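Local coordinates for putative enoyl-CoA hydratase/isomerase (Mycobacterium abscessus, PDB 4MI2), which probably isomerises the ring-epoxide of phenylacetyl-CoA during phenylacetate breakdown, as a trimeric member of the crotonase family, at residues 10-13 with 19-22; 23-28 with 34-39; 162-167 with 181-186; 222-225 with 231-234. All coordinates share one frame; numbering follows the deposited sequence.

Interaction 1 (10-13 with 19-22)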
loop_
_atom_site.group_PDB
_atom_site.type_symbol
_atom_site.label_atom_id
_atom_site.label_comp_id
_atom_site.label_asym_id
_atom_site.label_seq_id
_atom_site.Cartn_x
_atom_site.Cartn_y
_atom_site.Cartn_z
ATOM N N ALA B 10 9.930 12.976 30.169
ATOM C CA ALA B 10 10.682 14.233 30.125
ATOM C C ALA B 10 10.318 15.006 28.869
ATOM O O ALA B 10 10.210 14.427 27.789
ATOM C CB ALA B 10 12.184 13.974 30.163
ATOM N N TYR B 11 10.122 16.310 29.020
ATOM C CA TYR B 11 9.832 17.196 27.905
ATOM C C TYR B 11 10.753 18.403 27.954
ATOM O O TYR B 11 10.950 18.999 29.015
ATOM C CB TYR B 11 8.377 17.665 27.963
ATOM C CG TYR B 11 7.991 18.614 26.851
ATOM C CD1 TYR B 11 7.716 18.142 25.581
ATOM C CD2 TYR B 11 7.899 19.987 27.072
ATOM C CE1 TYR B 11 7.354 18.999 24.553
ATOM C CE2 TYR B 11 7.536 20.860 26.049
ATOM C CZ TYR B 11 7.264 20.354 24.788
ATOM O OH TYR B 11 6.909 21.196 23.760
ATOM N N SER B 12 11.312 18.761 26.803
ATOM C CA SER B 12 12.071 20.005 26.656
ATOM C C SER B 12 12.061 20.477 25.202
ATOM O O SER B 12 11.920 19.673 24.281
ATOM C CB SER B 12 13.519 19.812 27.120
ATOM O OG SER B 12 14.177 18.849 26.315
ATOM N N VAL B 13 12.199 21.783 25.004
ATOM C CA VAL B 13 12.378 22.347 23.660
ATOM C C VAL B 13 13.749 23.000 23.632
ATOM O O VAL B 13 14.031 23.850 24.475
ATOM C CB VAL B 13 11.314 23.411 23.324
ATOM C CG1 VAL B 13 11.529 23.946 21.906
ATOM C CG2 VAL B 13 9.908 22.846 23.490
ATOM N N ALA B 19 11.613 19.652 19.935
ATOM C CA ALA B 19 10.960 19.188 21.154
ATOM C C ALA B 19 11.360 17.745 21.404
ATOM O O ALA B 19 11.146 16.880 20.557
ATOM C CB ALA B 19 9.448 19.313 21.057
ATOM N N ALA B 20 11.961 17.502 22.567
ATOM C CA ALA B 20 12.374 16.168 22.963
ATOM C C ALA B 20 11.337 15.596 23.923
ATOM O O ALA B 20 11.041 16.212 24.945
ATOM C CB ALA B 20 13.751 16.206 23.616
ATOM N N ILE B 21 10.775 14.440 23.576
ATOM C CA ILE B 21 9.867 13.707 24.451
ATOM C C ILE B 21 10.540 12.380 24.800
ATOM O O ILE B 21 10.787 11.555 23.916
ATOM C CB ILE B 21 8.505 13.443 23.768
ATOM C CG1 ILE B 21 7.862 14.765 23.319
ATOM C CG2 ILE B 21 7.561 12.679 24.706
ATOM C CD1 ILE B 21 6.547 14.596 22.579
ATOM N N VAL B 22 10.868 12.180 26.077
ATOM C CA VAL B 22 11.547 10.959 26.501
ATOM C C VAL B 22 10.703 10.169 27.493
ATOM O O VAL B 22 10.326 10.680 28.556
ATOM C CB VAL B 22 12.930 11.245 27.133
ATOM C CG1 VAL B 22 13.700 9.939 27.360
ATOM C CG2 VAL B 22 13.732 12.205 26.255
HETATM O O HOH W 1 13.516 16.295 27.163
#

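Interaction 2 (23-28 with 34-39)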
loop_
_atom_site.group_PDB
_atom_site.type_symbol
_atom_site.label_atom_id
_atom_site.label_comp_id
_atom_site.label_asym_id
_atom_site.label_seq_id
_atom_site.Cartn_x
_atom_site.Cartn_y
_atom_site.Cartn_z
ATOM N N LEU B 23 10.422 8.915 27.138
ATOM C CA LEU B 23 9.811 7.967 28.065
ATOM C C LEU B 23 10.879 7.608 29.093
ATOM O O LEU B 23 11.969 7.176 28.724
ATOM C CB LEU B 23 9.328 6.711 27.322
ATOM C CG LEU B 23 8.441 6.945 26.095
ATOM C CD1 LEU B 23 7.963 5.624 25.521
ATOM C CD2 LEU B 23 7.257 7.838 26.428
ATOM N N ASP B 24 10.574 7.813 30.374
ATOM C CA ASP B 24 11.577 7.721 31.432
ATOM C C ASP B 24 11.064 6.916 32.627
ATOM O O ASP B 24 11.073 7.369 33.766
ATOM C CB ASP B 24 11.993 9.132 31.855
ATOM C CG ASP B 24 13.341 9.176 32.564
ATOM O OD1 ASP B 24 14.126 8.202 32.517
ATOM O OD2 ASP B 24 13.633 10.225 33.156
ATOM N N ARG B 25 10.621 5.701 32.336
ATOM C CA ARG B 25 10.266 4.730 33.348
ATOM C C ARG B 25 11.049 3.444 33.038
ATOM O O ARG B 25 10.456 2.375 32.868
ATOM C CB ARG B 25 8.754 4.501 33.321
ATOM C CG ARG B 25 8.201 3.876 34.580
ATOM C CD ARG B 25 6.748 3.446 34.418
ATOM N NE ARG B 25 6.314 2.646 35.563
ATOM C CZ ARG B 25 5.335 1.747 35.548
ATOM N NH1 ARG B 25 4.645 1.499 34.432
ATOM N NH2 ARG B 25 5.039 1.084 36.662
ATOM N N PRO B 26 12.394 3.550 32.953
ATOM C CA PRO B 26 13.225 2.418 32.522
ATOM C C PRO B 26 13.067 1.163 33.378
ATOM O O PRO B 26 13.201 0.061 32.863
ATOM C CB PRO B 26 14.656 2.957 32.638
ATOM C CG PRO B 26 14.569 4.115 33.579
ATOM C CD PRO B 26 13.217 4.712 33.329
ATOM N N GLU B 27 12.781 1.347 34.667
ATOM C CA GLU B 27 12.615 0.239 35.608
ATOM C C GLU B 27 11.447 -0.680 35.223
ATOM O O GLU B 27 11.425 -1.849 35.618
ATOM C CB GLU B 27 12.455 0.759 37.059
ATOM C CG GLU B 27 11.160 1.517 37.388
ATOM C CD GLU B 27 11.206 3.021 37.088
ATOM O OE1 GLU B 27 12.059 3.472 36.281
ATOM O OE2 GLU B 27 10.364 3.760 37.657
ATOM N N ALA B 28 10.489 -0.157 34.456
ATOM C CA ALA B 28 9.344 -0.947 33.997
ATOM C C ALA B 28 9.339 -1.137 32.476
ATOM O O ALA B 28 8.297 -1.426 31.893
ATOM C CB ALA B 28 8.057 -0.279 34.451
ATOM N N ARG B 34 -1.028 5.057 34.326
ATOM C CA ARG B 34 -1.840 6.276 34.201
ATOM C C ARG B 34 -0.996 7.557 34.194
ATOM O O ARG B 34 -1.231 8.450 33.383
ATOM C CB ARG B 34 -2.905 6.343 35.310
ATOM C CG ARG B 34 -4.114 5.467 35.030
ATOM C CD ARG B 34 -5.211 5.677 36.059
ATOM N NE ARG B 34 -4.772 5.170 37.355
ATOM C CZ ARG B 34 -4.865 3.899 37.750
ATOM N NH1 ARG B 34 -4.419 3.551 38.953
ATOM N NH2 ARG B 34 -5.401 2.975 36.959
ATOM N N THR B 35 -0.023 7.633 35.096
ATOM C CA THR B 35 0.889 8.776 35.193
ATOM C C THR B 35 1.654 8.978 33.895
ATOM O O THR B 35 1.751 10.089 33.389
ATOM C CB THR B 35 1.916 8.567 36.322
ATOM O OG1 THR B 35 1.224 8.401 37.556
ATOM C CG2 THR B 35 2.866 9.749 36.435
ATOM N N MET B 36 2.196 7.890 33.376
ATOM C CA MET B 36 2.931 7.905 32.129
ATOM C C MET B 36 2.069 8.373 30.944
ATOM O O MET B 36 2.520 9.149 30.106
ATOM C CB MET B 36 3.434 6.505 31.858
ATOM C CG MET B 36 4.506 6.433 30.810
ATOM S SD MET B 36 6.135 6.353 31.562
ATOM C CE MET B 36 7.064 5.901 30.102
ATOM N N LYS B 37 0.836 7.880 30.881
ATOM C CA LYS B 37 -0.098 8.210 29.795
ATOM C C LYS B 37 -0.546 9.669 29.834
ATOM O O LYS B 37 -0.597 10.340 28.802
ATOM C CB LYS B 37 -1.314 7.283 29.844
ATOM C CG LYS B 37 -0.976 5.861 29.400
ATOM C CD LYS B 37 -2.157 4.908 29.452
ATOM C CE LYS B 37 -2.391 4.347 30.840
ATOM N NZ LYS B 37 -3.163 3.074 30.773
ATOM N N THR B 38 -0.866 10.144 31.032
ATOM C CA THR B 38 -1.256 11.536 31.240
ATOM C C THR B 38 -0.116 12.500 30.888
ATOM O O THR B 38 -0.344 13.519 30.245
ATOM C CB THR B 38 -1.722 11.750 32.698
ATOM O OG1 THR B 38 -2.938 11.017 32.909
ATOM C CG2 THR B 38 -1.979 13.216 32.988
ATOM N N GLU B 39 1.107 12.171 31.304
ATOM C CA GLU B 39 2.249 13.043 31.055
ATOM C C GLU B 39 2.660 12.999 29.576
ATOM O O GLU B 39 3.088 14.009 29.012
ATOM C CB GLU B 39 3.425 12.686 31.975
ATOM C CG GLU B 39 3.194 13.024 33.450
ATOM C CD GLU B 39 4.415 12.770 34.333
ATOM O OE1 GLU B 39 5.483 12.367 33.820
ATOM O OE2 GLU B 39 4.319 12.975 35.564
#

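Interaction 3 (162-167 with 181-186)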
loop_
_atom_site.group_PDB
_atom_site.type_symbol
_atom_site.label_atom_id
_atom_site.label_comp_id
_atom_site.label_asym_id
_atom_site.label_seq_id
_atom_site.Cartn_x
_atom_site.Cartn_y
_atom_site.Cartn_z
ATOM N N ALA B 162 -0.873 -5.335 3.903
ATOM C CA ALA B 162 -1.933 -6.110 4.541
ATOM C C ALA B 162 -1.513 -7.548 4.892
ATOM O O ALA B 162 -1.924 -8.079 5.924
ATOM C CB ALA B 162 -3.166 -6.126 3.653
ATOM N N SER B 163 -0.702 -8.175 4.043
ATOM C CA SER B 163 -0.256 -9.548 4.308
ATOM C C SER B 163 0.550 -9.647 5.591
ATOM O O SER B 163 0.219 -10.425 6.491
ATOM C CB SER B 163 0.575 -10.114 3.141
ATOM O OG SER B 163 -0.286 -10.588 2.123
ATOM N N ARG B 164 1.616 -8.862 5.663
ATOM C CA ARG B 164 2.519 -8.935 6.812
ATOM C C ARG B 164 1.852 -8.469 8.109
ATOM O O ARG B 164 2.043 -9.075 9.167
ATOM C CB ARG B 164 3.809 -8.164 6.517
ATOM C CG ARG B 164 4.669 -8.932 5.534
ATOM C CD ARG B 164 5.652 -8.097 4.745
ATOM N NE ARG B 164 6.174 -8.910 3.645
ATOM C CZ ARG B 164 7.024 -8.486 2.717
ATOM N NH1 ARG B 164 7.489 -7.245 2.736
ATOM N NH2 ARG B 164 7.410 -9.319 1.761
ATOM N N ALA B 165 1.047 -7.416 8.020
ATOM C CA ALA B 165 0.314 -6.927 9.180
ATOM C C ALA B 165 -0.673 -7.978 9.694
ATOM O O ALA B 165 -0.822 -8.156 10.906
ATOM C CB ALA B 165 -0.402 -5.628 8.848
ATOM N N THR B 166 -1.330 -8.683 8.779
ATOM C CA THR B 166 -2.271 -9.745 9.154
ATOM C C THR B 166 -1.558 -10.923 9.847
ATOM O O THR B 166 -2.054 -11.455 10.832
ATOM C CB THR B 166 -3.121 -10.214 7.941
ATOM O OG1 THR B 166 -3.956 -9.136 7.514
ATOM C CG2 THR B 166 -4.027 -11.389 8.302
ATOM N N ALA B 167 -0.390 -11.311 9.356
ATOM C CA ALA B 167 0.375 -12.353 10.022
ATOM C C ALA B 167 0.815 -11.896 11.407
ATOM O O ALA B 167 0.690 -12.649 12.362
ATOM C CB ALA B 167 1.579 -12.776 9.189
ATOM N N HIS B 181 13.415 -3.377 8.763
ATOM C CA HIS B 181 13.997 -2.520 7.738
ATOM C C HIS B 181 13.574 -2.967 6.334
ATOM O O HIS B 181 13.070 -2.174 5.551
ATOM C CB HIS B 181 15.521 -2.503 7.849
ATOM C CG HIS B 181 16.157 -1.403 7.061
ATOM N ND1 HIS B 181 16.998 -1.641 5.997
ATOM C CD2 HIS B 181 16.043 -0.057 7.159
ATOM C CE1 HIS B 181 17.392 -0.486 5.486
ATOM N NE2 HIS B 181 16.822 0.490 6.170
ATOM N N THR B 182 13.760 -4.241 6.024
ATOM C CA THR B 182 13.357 -4.753 4.715
ATOM C C THR B 182 11.868 -4.513 4.450
ATOM O O THR B 182 11.493 -4.132 3.343
ATOM C CB THR B 182 13.667 -6.257 4.572
ATOM O OG1 THR B 182 15.034 -6.504 4.926
ATOM C CG2 THR B 182 13.426 -6.724 3.143
ATOM N N TRP B 183 11.032 -4.718 5.469
ATOM C CA TRP B 183 9.571 -4.558 5.335
ATOM C C TRP B 183 9.087 -3.101 5.251
ATOM O O TRP B 183 7.930 -2.847 4.889
ATOM C CB TRP B 183 8.859 -5.240 6.499
ATOM C CG TRP B 183 8.856 -6.722 6.456
ATOM C CD1 TRP B 183 9.572 -7.534 5.609
ATOM C CD2 TRP B 183 8.126 -7.593 7.322
ATOM N NE1 TRP B 183 9.307 -8.857 5.888
ATOM C CE2 TRP B 183 8.423 -8.921 6.934
ATOM C CE3 TRP B 183 7.230 -7.383 8.375
ATOM C CZ2 TRP B 183 7.868 -10.034 7.576
ATOM C CZ3 TRP B 183 6.679 -8.494 9.016
ATOM C CH2 TRP B 183 7.001 -9.800 8.611
ATOM N N GLY B 184 9.962 -2.157 5.601
ATOM C CA GLY B 184 9.635 -0.728 5.607
ATOM C C GLY B 184 8.967 -0.243 6.886
ATOM O O GLY B 184 8.358 0.822 6.901
ATOM N N LEU B 185 9.072 -1.033 7.952
ATOM C CA LEU B 185 8.549 -0.653 9.258
ATOM C C LEU B 185 9.398 0.451 9.889
ATOM O O LEU B 185 8.891 1.244 10.677
ATOM C CB LEU B 185 8.507 -1.859 10.194
ATOM C CG LEU B 185 7.773 -1.632 11.527
ATOM C CD1 LEU B 185 6.272 -1.496 11.302
ATOM C CD2 LEU B 185 8.047 -2.752 12.516
ATOM N N VAL B 186 10.689 0.476 9.567
ATOM C CA VAL B 186 11.585 1.539 10.023
ATOM C C VAL B 186 12.424 2.024 8.843
ATOM O O VAL B 186 12.611 1.291 7.868
ATOM C CB VAL B 186 12.507 1.073 11.182
ATOM C CG1 VAL B 186 11.674 0.644 12.381
ATOM C CG2 VAL B 186 13.441 -0.053 10.745
HETATM O O HOH W 2 6.332 -4.886 3.864
#

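Interaction 4 (222-225 with 231-234)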
loop_
_atom_site.group_PDB
_atom_site.type_symbol
_atom_site.label_atom_id
_atom_site.label_comp_id
_atom_site.label_asym_id
_atom_site.label_seq_id
_atom_site.Cartn_x
_atom_site.Cartn_y
_atom_site.Cartn_z
ATOM N N ARG B 222 -1.076 13.180 3.830
ATOM C CA ARG B 222 -2.182 12.606 4.604
ATOM C C ARG B 222 -3.552 12.812 3.948
ATOM O O ARG B 222 -4.358 11.900 3.902
ATOM C CB ARG B 222 -2.185 13.175 6.019
ATOM C CG ARG B 222 -1.071 12.621 6.892
ATOM C CD ARG B 222 -0.914 13.479 8.126
ATOM N NE ARG B 222 -0.117 12.841 9.172
ATOM C CZ ARG B 222 0.024 13.325 10.404
ATOM N NH1 ARG B 222 -0.572 14.464 10.751
ATOM N NH2 ARG B 222 0.761 12.670 11.293
ATOM N N ARG B 223 -3.809 14.005 3.437
ATOM C CA ARG B 223 -5.099 14.297 2.796
ATOM C C ARG B 223 -5.322 13.547 1.471
ATOM O O ARG B 223 -6.455 13.169 1.142
ATOM C CB ARG B 223 -5.226 15.800 2.528
ATOM C CG ARG B 223 -5.402 16.660 3.763
ATOM C CD ARG B 223 -5.589 18.110 3.345
ATOM N NE ARG B 223 -6.975 18.403 2.967
ATOM C CZ ARG B 223 -7.395 19.557 2.450
ATOM N NH1 ARG B 223 -6.535 20.550 2.207
ATOM N NH2 ARG B 223 -8.686 19.714 2.167
ATOM N N ASN B 224 -4.240 13.352 0.719
ATOM C CA ASN B 224 -4.322 12.905 -0.669
ATOM C C ASN B 224 -4.134 11.410 -0.851
ATOM O O ASN B 224 -4.152 10.925 -1.983
ATOM C CB ASN B 224 -3.299 13.664 -1.531
ATOM C CG ASN B 224 -3.668 15.125 -1.722
ATOM O OD1 ASN B 224 -4.824 15.513 -1.553
ATOM N ND2 ASN B 224 -2.689 15.941 -2.093
ATOM N N ALA B 225 -3.966 10.688 0.262
ATOM C CA ALA B 225 -3.722 9.237 0.249
ATOM C C ALA B 225 -4.677 8.501 -0.680
ATOM O O ALA B 225 -4.236 7.741 -1.541
ATOM C CB ALA B 225 -3.826 8.674 1.661
ATOM N N ASP B 231 -9.030 16.659 -6.608
ATOM C CA ASP B 231 -8.798 17.152 -5.255
ATOM C C ASP B 231 -7.305 17.186 -4.934
ATOM O O ASP B 231 -6.804 18.162 -4.357
ATOM C CB ASP B 231 -9.563 16.299 -4.240
ATOM C CG ASP B 231 -11.077 16.398 -4.415
ATOM O OD1 ASP B 231 -11.573 17.483 -4.806
ATOM O OD2 ASP B 231 -11.779 15.395 -4.157
ATOM N N VAL B 232 -6.590 16.136 -5.329
ATOM C CA VAL B 232 -5.154 16.097 -5.140
ATOM C C VAL B 232 -4.521 17.348 -5.754
ATOM O O VAL B 232 -3.791 18.070 -5.085
ATOM C CB VAL B 232 -4.527 14.837 -5.778
ATOM C CG1 VAL B 232 -2.998 14.946 -5.807
ATOM C CG2 VAL B 232 -4.969 13.584 -5.038
ATOM N N LEU B 233 -4.825 17.592 -7.029
ATOM C CA LEU B 233 -4.212 18.680 -7.790
ATOM C C LEU B 233 -4.580 20.074 -7.240
ATOM O O LEU B 233 -3.709 20.950 -7.140
ATOM C CB LEU B 233 -4.582 18.564 -9.276
ATOM C CG LEU B 233 -4.057 17.312 -10.008
ATOM C CD1 LEU B 233 -4.639 17.230 -11.406
ATOM C CD2 LEU B 233 -2.537 17.257 -10.061
ATOM N N GLU B 234 -5.848 20.261 -6.874
ATOM C CA GLU B 234 -6.301 21.522 -6.273
ATOM C C GLU B 234 -5.538 21.834 -4.999
ATOM O O GLU B 234 -5.050 22.944 -4.829
ATOM C CB GLU B 234 -7.810 21.501 -5.969
#

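Interaction 1 (10-13 with 19-22)
The phenol ring of Tyr11 meets the neighbouring strand with its CD1-CE1 side: CG1 of Ile21 lies at the ring edge, near its plane, 4.1 Å from Tyr11 CD1, whereas CB of Ala19 approaches CE1 obliquely at a similar separation. With CG anti to the backbone N (chi1 179°), the ring bends back toward residues 19-21, and Ile21 crosses it at a slant. Val13 extends this apolar face, its CG2 lying 4.3 Å from Ala19 CB. Helix 34-49 packs against the same face, with Tyr11 on Ala43 and Ala46, and Ile21 on Leu40 and Leu44. The two segments form an antiparallel beta hairpin at the margin of the main crotonase sheet; strand 9-13 is outermost within the chain, and residues 19 and 21 turn their remaining backbone bonds to strand 55-60. Ala10-Val22 and Ser12-Ala20 are the hydrogen-bonded pairs, Tyr11-Ile21 and Val13-Ala19 the non-hydrogen-bonded ones. The bond from Val22 N to Ala10 O is 2.9 Å long and nearly straight at 170°; that from Ser12 N to Ala20 O is longer, 3.2 Å. The other face carries Ala10, Ser12, Ala20 and Val22. There CB of Ala10 and CB of Val22 are 4.1 Å apart, and Ser12 OG, 3.8 Å from Ala20 CB, is hydrogen-bonded to a water that also donates a weak bond to Ala20 O.

Interaction 2 (23-28 with 34-39)
Met36 reaches from the first turn of its helix to the loop that follows strand 18-23, and its thioether end makes every cross-contact. CG stands anti to the backbone N (chi1 -165°), which directs the chain outward from the helix, and a bend at chi2 (98°) then turns the sulfur and methyl along the loop. SD lies 3.7 Å from CB of Arg25 and 4.1 Å from CD of the same residue, so the sulfur rests alongside the aliphatic part of the arginine, the two side chains meeting at a slant. The methyl goes further in: CE is 3.7 Å from Leu23 CB and 4.2 Å from Leu23 CD2, with the leucine running across the methionine at about a right angle. CE also approaches the backbone, 4.0 Å from Asp24 N. No hydrogen bond links the segments.

Beyond the sulfur Arg25 continues extended from CG to NE. One face of its guanidinium is covered by CB of Ala28, while NH1 binds the carbonyl of Ala31 and forms a salt bridge with Asp70. Met36 thus packs into the first strand-to-helix connection of the beta-alpha-beta crossover 18-23, 34-49, 55-60: Leu23 still makes backbone hydrogen bonds to Ser59 of strand 55-60 and to Ala61 just after it, and Lys37 of helix 34-49 touches helix 87-102.

Interaction 3 (162-167 with 181-186)
Arg164 and Trp183 both set CG anti to their own carbonyl carbon (chi1 -73° in each), and the arginine then runs extended from CG to NE, which lays the chain from CB to NH1 over one face of the indole. CB sits nearest the six-membered ring, 3.8 Å from Trp183 CZ3. Further along, CD lies over the centre of the indole in a CH-pi contact, 3.6 Å from the centroid of the five-membered ring. The guanidinium continues the stack almost flat, its plane 17° from that of the indole; CZ stands 4.2 Å from the same centroid, a cation-pi interaction, and NH1 is 3.6 Å from Trp183 CD1. This surface contact joins helix 162-171 to the end of helix 177-183, which closes in a Schellman motif with Gly184 at positive phi. A water ties the charged end to that terminus, accepting from Arg164 NH1 at 2.9 Å and donating to Trp183 O at 2.8 Å. NH2 makes weak hydrogen bonds to the carbonyls of His181 and Thr182 of the second subunit. Nearby, Ser163 OG is bonded to Gly184 O of that subunit, while Trp183 also packs on Ile160 and Ile175 of its own chain.

Interaction 4 (222-225 with 231-234)
Van der Waals packing between Asn224 and Val232 makes up nearly all of this contact. The carboxamide, placed by a chi1 of -70° that leaves CG anti to the carbonyl carbon, lies obliquely across the valine. OD1 approaches the backbone at Val232 CA, 3.6 Å away, while ND2 is 3.9 Å from Val232 CG1. The second methyl, CG2, meets the root of the amide, 3.9 Å from both CB and CG of Asn224. Both valine branches therefore touch the asparagine, one near the nitrogen and the other near the base of the side chain.

No hydrogen bond crosses between the two segments, and the polar atoms of this buried amide are satisfied elsewhere. OD1 accepts from NH2 of Arg235, one turn further along the second helix, and ND2 bonds to Ser153 OG of the third subunit. Together these partners hold both ends of the amide and would fix its rotation.

Arg158 of the third subunit hydrogen-bonds the carbonyls of Asn224 and Ala225, and Ala154 of that subunit packs on Val232. The contact thus bridges the C-terminal end of helix 211-223 and the early turns of helix 229-244, at a short turn between consecutive helices that is pressed against a neighbouring subunit.

Interactions 1 and 2 follow each other along the chain and adjoin in sequence, their centres 14 Å apart: strand 18-23 leaves the hairpin and runs into the loop packed by helix 34-49, the helix that also covers the hairpin. Interactions 3 and 4 belong to the helical, subunit-facing part, with centres 25 Å apart and nearest atoms about 14 Å apart; both touch the third subunit, and helix 152-160 of that subunit supplies partners to interaction 4. Interactions 1 and 4 lie on opposite sides of the chain's centre, 32 Å between centres. The hairpin and its following loop touch no other subunit, in contrast to the two helical contacts, which share in trimer assembly.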